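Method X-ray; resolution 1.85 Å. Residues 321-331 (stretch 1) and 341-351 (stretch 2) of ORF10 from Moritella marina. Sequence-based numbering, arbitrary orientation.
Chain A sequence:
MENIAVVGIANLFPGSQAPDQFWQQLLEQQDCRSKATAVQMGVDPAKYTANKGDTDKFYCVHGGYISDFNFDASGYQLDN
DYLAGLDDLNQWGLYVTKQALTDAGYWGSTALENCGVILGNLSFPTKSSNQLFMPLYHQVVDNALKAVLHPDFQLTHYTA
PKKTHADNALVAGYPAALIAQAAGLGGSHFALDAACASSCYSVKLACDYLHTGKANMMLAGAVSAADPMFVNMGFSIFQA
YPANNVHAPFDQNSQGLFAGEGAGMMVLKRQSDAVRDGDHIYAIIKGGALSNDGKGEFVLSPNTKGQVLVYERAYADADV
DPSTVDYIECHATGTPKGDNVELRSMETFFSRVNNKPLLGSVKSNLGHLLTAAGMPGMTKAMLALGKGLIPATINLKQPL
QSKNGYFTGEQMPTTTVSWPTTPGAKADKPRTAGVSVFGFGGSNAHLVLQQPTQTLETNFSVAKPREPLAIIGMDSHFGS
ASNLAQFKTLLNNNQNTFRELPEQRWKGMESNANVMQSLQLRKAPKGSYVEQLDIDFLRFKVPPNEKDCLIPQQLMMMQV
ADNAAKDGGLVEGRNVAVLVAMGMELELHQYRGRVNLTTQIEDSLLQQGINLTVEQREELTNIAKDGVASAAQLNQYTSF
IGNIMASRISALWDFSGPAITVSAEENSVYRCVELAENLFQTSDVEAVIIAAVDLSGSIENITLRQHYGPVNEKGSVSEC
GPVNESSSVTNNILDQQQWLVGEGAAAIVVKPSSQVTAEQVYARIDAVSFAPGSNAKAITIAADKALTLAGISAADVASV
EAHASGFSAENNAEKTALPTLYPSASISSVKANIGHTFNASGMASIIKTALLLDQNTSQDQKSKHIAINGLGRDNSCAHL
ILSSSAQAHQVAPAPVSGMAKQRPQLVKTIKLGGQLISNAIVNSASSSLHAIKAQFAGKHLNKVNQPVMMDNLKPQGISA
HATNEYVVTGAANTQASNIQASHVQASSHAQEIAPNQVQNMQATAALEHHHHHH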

# COMPACT_ATOMS: atom_id res chain seq x y z
N ASP A 321 32.77 5.25 8.02
CA ASP A 321 33.23 4.33 9.06
C ASP A 321 32.21 4.26 10.19
O ASP A 321 31.88 5.30 10.79
N PRO A 322 31.71 3.08 10.54
CA PRO A 322 30.74 2.98 11.64
C PRO A 322 31.29 3.44 12.98
O PRO A 322 30.50 3.63 13.92
N SER A 323 32.62 3.62 13.10
CA SER A 323 33.22 4.22 14.30
C SER A 323 32.79 5.65 14.52
O SER A 323 32.88 6.14 15.64
N THR A 324 32.36 6.34 13.47
CA THR A 324 32.08 7.77 13.55
C THR A 324 30.63 8.08 13.92
O THR A 324 30.30 9.26 14.13
N VAL A 325 29.77 7.07 14.03
CA VAL A 325 28.35 7.31 14.31
C VAL A 325 28.17 7.70 15.78
O VAL A 325 28.56 6.94 16.68
N ASP A 326 27.54 8.84 16.02
CA ASP A 326 27.38 9.37 17.37
C ASP A 326 26.06 9.02 18.01
O ASP A 326 25.98 8.90 19.24
N TYR A 327 25.00 8.87 17.21
CA TYR A 327 23.65 8.72 17.74
C TYR A 327 22.87 7.89 16.73
O TYR A 327 23.06 8.06 15.53
N ILE A 328 22.00 7.02 17.22
CA ILE A 328 21.10 6.25 16.36
C ILE A 328 19.67 6.43 16.85
O ILE A 328 19.37 6.15 18.02
N GLU A 329 18.79 6.86 15.96
CA GLU A 329 17.37 6.89 16.27
C GLU A 329 16.84 5.50 15.95
O GLU A 329 16.85 5.07 14.79
N CYS A 330 16.47 4.76 16.99
CA CYS A 330 16.18 3.34 16.86
C CYS A 330 14.73 3.10 16.48
O CYS A 330 13.86 3.96 16.63
N HIS A 331 14.48 1.87 16.02
CA HIS A 331 13.12 1.45 15.71
C HIS A 331 12.30 1.25 16.99
O HIS A 331 11.09 1.52 16.99
N VAL A 341 15.96 -7.64 20.26
CA VAL A 341 16.59 -8.02 19.00
C VAL A 341 17.37 -6.85 18.40
O VAL A 341 18.50 -7.02 17.93
N GLU A 342 16.78 -5.65 18.41
CA GLU A 342 17.48 -4.49 17.86
C GLU A 342 18.74 -4.18 18.67
O GLU A 342 19.77 -3.79 18.10
N LEU A 343 18.67 -4.33 20.00
CA LEU A 343 19.87 -4.10 20.81
C LEU A 343 20.94 -5.14 20.52
O LEU A 343 22.14 -4.82 20.50
N ARG A 344 20.54 -6.38 20.25
CA ARG A 344 21.51 -7.40 19.88
C ARG A 344 22.15 -7.08 18.54
O ARG A 344 23.38 -7.19 18.40
N SER A 345 21.33 -6.70 17.55
CA SER A 345 21.85 -6.34 16.23
C SER A 345 22.87 -5.22 16.33
O SER A 345 23.93 -5.28 15.70
N MET A 346 22.55 -4.17 17.09
CA MET A 346 23.48 -3.05 17.19
C MET A 346 24.74 -3.45 17.94
O MET A 346 25.83 -2.98 17.62
N GLU A 347 24.60 -4.32 18.94
CA GLU A 347 25.78 -4.81 19.66
C GLU A 347 26.69 -5.58 18.71
O GLU A 347 27.90 -5.33 18.65
N THR A 348 26.10 -6.50 17.94
CA THR A 348 26.89 -7.29 17.00
C THR A 348 27.68 -6.41 16.04
O THR A 348 28.87 -6.64 15.81
N PHE A 349 27.03 -5.38 15.49
CA PHE A 349 27.65 -4.59 14.42
C PHE A 349 28.64 -3.57 14.97
O PHE A 349 29.80 -3.52 14.52
N PHE A 350 28.22 -2.74 15.92
CA PHE A 350 29.09 -1.64 16.35
C PHE A 350 30.23 -2.10 17.26
O PHE A 350 31.23 -1.39 17.38
N SER A 351 30.11 -3.27 17.89
CA SER A 351 31.25 -3.76 18.66
C SER A 351 32.44 -4.10 17.77
O SER A 351 33.58 -4.10 18.26

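Stretch 2 is helical from its first residue and lies against stretch 1 so that Glu342, Met346, Phe349 and Phe350 supply the contact, a spacing of four, three and one that keeps these residues on one side of the helix. Together the two stretches bury 389 Å² of surface.

Val341 takes no part in the contact, and the first side chain to do so is Glu342. Its CA-to-CB bond points toward stretch 1, and with chi1 and chi2 both t the chain is extended, carrying the carboxylate to the backbone that follows the strand. There OE2 of Glu342 accepts a hydrogen bond from the backbone N of His331, at 2.9 Å and with an N-H...acceptor angle of 161°. This hydrogen bond gives a buried carboxylate a main-chain donor. The same OE2 of Glu342 lies 3.2 Å from CB of Cys330, while OE1 of Glu342 approaches CB of His331 at 3.5 Å and is itself hydrogen-bonded to a residue just outside the stretches. The imidazole of His331, chi1 t, is carried on a CA-to-CB bond that runs sideways to the helix.

Leu343, Arg344 and Ser345 make no contact with stretch 1. One turn on from Glu342, Met346 points toward the strand in an m, t, m conformation. Its thioether reaches two residues of stretch 1: CE of Met346 packs 3.4 Å from SG of Cys330, and SD of Met346 lies 3.9 Å from CD1 of Ile328. Cys330 and Ile328 both adopt chi1 m and both point toward the helix, whereas the intervening Glu329 points away, the alternation expected of an extended chain.

Glu347 and Thr348 again stand clear. The two phenylalanines that follow leave the helix sideways, but their rings come nearer to stretch 1. Phe349, chi1 t, brings CZ to 3.7 Å from CG of Pro322. Phe350, chi1 m, has the largest covered area of any residue here, and its ring meets three residues. CE2 of Phe350 is 3.3 Å from CD1 of Ile328, a tight apolar contact; the isoleucine has chi1 m and chi2 t. CE1 of Phe350 lies 4.1 Å from CB of Val325 and also 4.1 Å from CB of Pro322. The carbonyl O of Pro322 sits at the ring edge, near its plane, 3.6 Å from CE1 of Phe350. Pro322 thus touches both aromatic rings, its pyrrolidine in the C-gamma exo pucker.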

# COMPACT_ATOMS: atom_id res chain seq x y z
CB ASP A 321 34.59 4.79 9.60
CG ASP A 321 35.27 3.74 10.46
OD1 ASP A 321 34.57 2.94 11.11
OD2 ASP A 321 36.52 3.72 10.52
CB PRO A 322 30.39 1.49 11.68
CG PRO A 322 30.80 0.95 10.35
CD PRO A 322 31.92 1.80 9.85
CB SER A 323 34.75 4.21 14.20
OG SER A 323 35.23 2.96 13.75
CB THR A 324 32.45 8.44 12.22
OG1 THR A 324 31.58 7.95 11.19
CG2 THR A 324 33.89 8.10 11.85
CB VAL A 325 27.51 6.08 13.97
CG1 VAL A 325 26.04 6.39 14.23
CG2 VAL A 325 27.75 5.67 12.55
CB ASP A 326 27.51 10.90 17.36
CG ASP A 326 28.80 11.36 16.72
OD1 ASP A 326 29.87 10.86 17.11
OD2 ASP A 326 28.75 12.21 15.80
CB TYR A 327 22.96 10.08 17.94
CG TYR A 327 21.50 9.95 18.31
CD1 TYR A 327 21.12 9.60 19.60
CD2 TYR A 327 20.50 10.17 17.37
CE1 TYR A 327 19.79 9.46 19.94
CE2 TYR A 327 19.17 10.04 17.70
CZ TYR A 327 18.81 9.69 18.99
OH TYR A 327 17.48 9.55 19.33
CB ILE A 328 21.46 4.76 16.32
CG1 ILE A 328 22.86 4.56 15.74
CG2 ILE A 328 20.42 3.98 15.51
CD1 ILE A 328 23.38 3.20 15.98
CB GLU A 329 16.67 7.99 15.48
CG GLU A 329 15.13 7.94 15.55
CD GLU A 329 14.55 8.27 16.93
OE1 GLU A 329 15.24 8.88 17.79
OE2 GLU A 329 13.37 7.90 17.14
CB CYS A 330 16.47 2.60 18.16
SG CYS A 330 18.22 2.69 18.58
CB HIS A 331 13.17 0.17 14.88
CG HIS A 331 11.84 -0.49 14.72
ND1 HIS A 331 10.85 0.05 13.93
CD2 HIS A 331 11.34 -1.63 15.24
CE1 HIS A 331 9.79 -0.74 13.97
NE2 HIS A 331 10.06 -1.77 14.76
CB VAL A 341 15.56 -8.59 18.00
CG1 VAL A 341 16.20 -8.75 16.62
CG2 VAL A 341 15.04 -9.94 18.47
CB GLU A 342 16.56 -3.27 17.80
CG GLU A 342 17.29 -1.99 17.32
CD GLU A 342 16.35 -0.80 17.03
OE1 GLU A 342 15.23 -0.76 17.60
OE2 GLU A 342 16.74 0.09 16.23
CB LEU A 343 19.51 -4.09 22.30
CG LEU A 343 18.82 -2.83 22.80
CD1 LEU A 343 18.16 -3.04 24.17
CD2 LEU A 343 19.81 -1.67 22.83
CB ARG A 344 20.83 -8.77 19.84
CG ARG A 344 21.70 -9.89 19.25
CD ARG A 344 21.05 -11.24 19.39
NE ARG A 344 21.88 -12.33 18.86
CZ ARG A 344 21.43 -13.53 18.51
NH1 ARG A 344 20.13 -13.82 18.62
NH2 ARG A 344 22.25 -14.45 18.03
CB SER A 345 20.69 -5.91 15.33
OG SER A 345 19.83 -7.00 15.10
CB MET A 346 22.80 -1.88 17.88
CG MET A 346 21.61 -1.34 17.11
SD MET A 346 21.26 0.34 17.62
CE MET A 346 20.25 -0.04 19.06
CB GLU A 347 25.34 -5.68 20.83
CG GLU A 347 26.46 -6.57 21.40
CD GLU A 347 25.93 -7.55 22.42
OE1 GLU A 347 25.62 -7.11 23.55
OE2 GLU A 347 25.81 -8.75 22.08
CB THR A 348 25.96 -8.22 16.23
OG1 THR A 348 25.36 -9.15 17.14
CG2 THR A 348 26.73 -8.97 15.14
CB PHE A 349 26.56 -3.88 13.60
CG PHE A 349 27.09 -3.08 12.45
CD1 PHE A 349 27.62 -3.71 11.33
CD2 PHE A 349 27.04 -1.70 12.48
CE1 PHE A 349 28.11 -2.96 10.26
CE2 PHE A 349 27.52 -0.95 11.42
CZ PHE A 349 28.05 -1.59 10.31
CB PHE A 350 28.27 -0.55 17.02
CG PHE A 350 27.48 0.26 16.04
CD1 PHE A 350 28.09 1.24 15.27
CD2 PHE A 350 26.12 0.01 15.85
CE1 PHE A 350 27.37 1.98 14.37
CE2 PHE A 350 25.39 0.74 14.93
CZ PHE A 350 26.02 1.73 14.19
CB SER A 351 30.83 -4.96 19.51
OG SER A 351 30.59 -6.11 18.73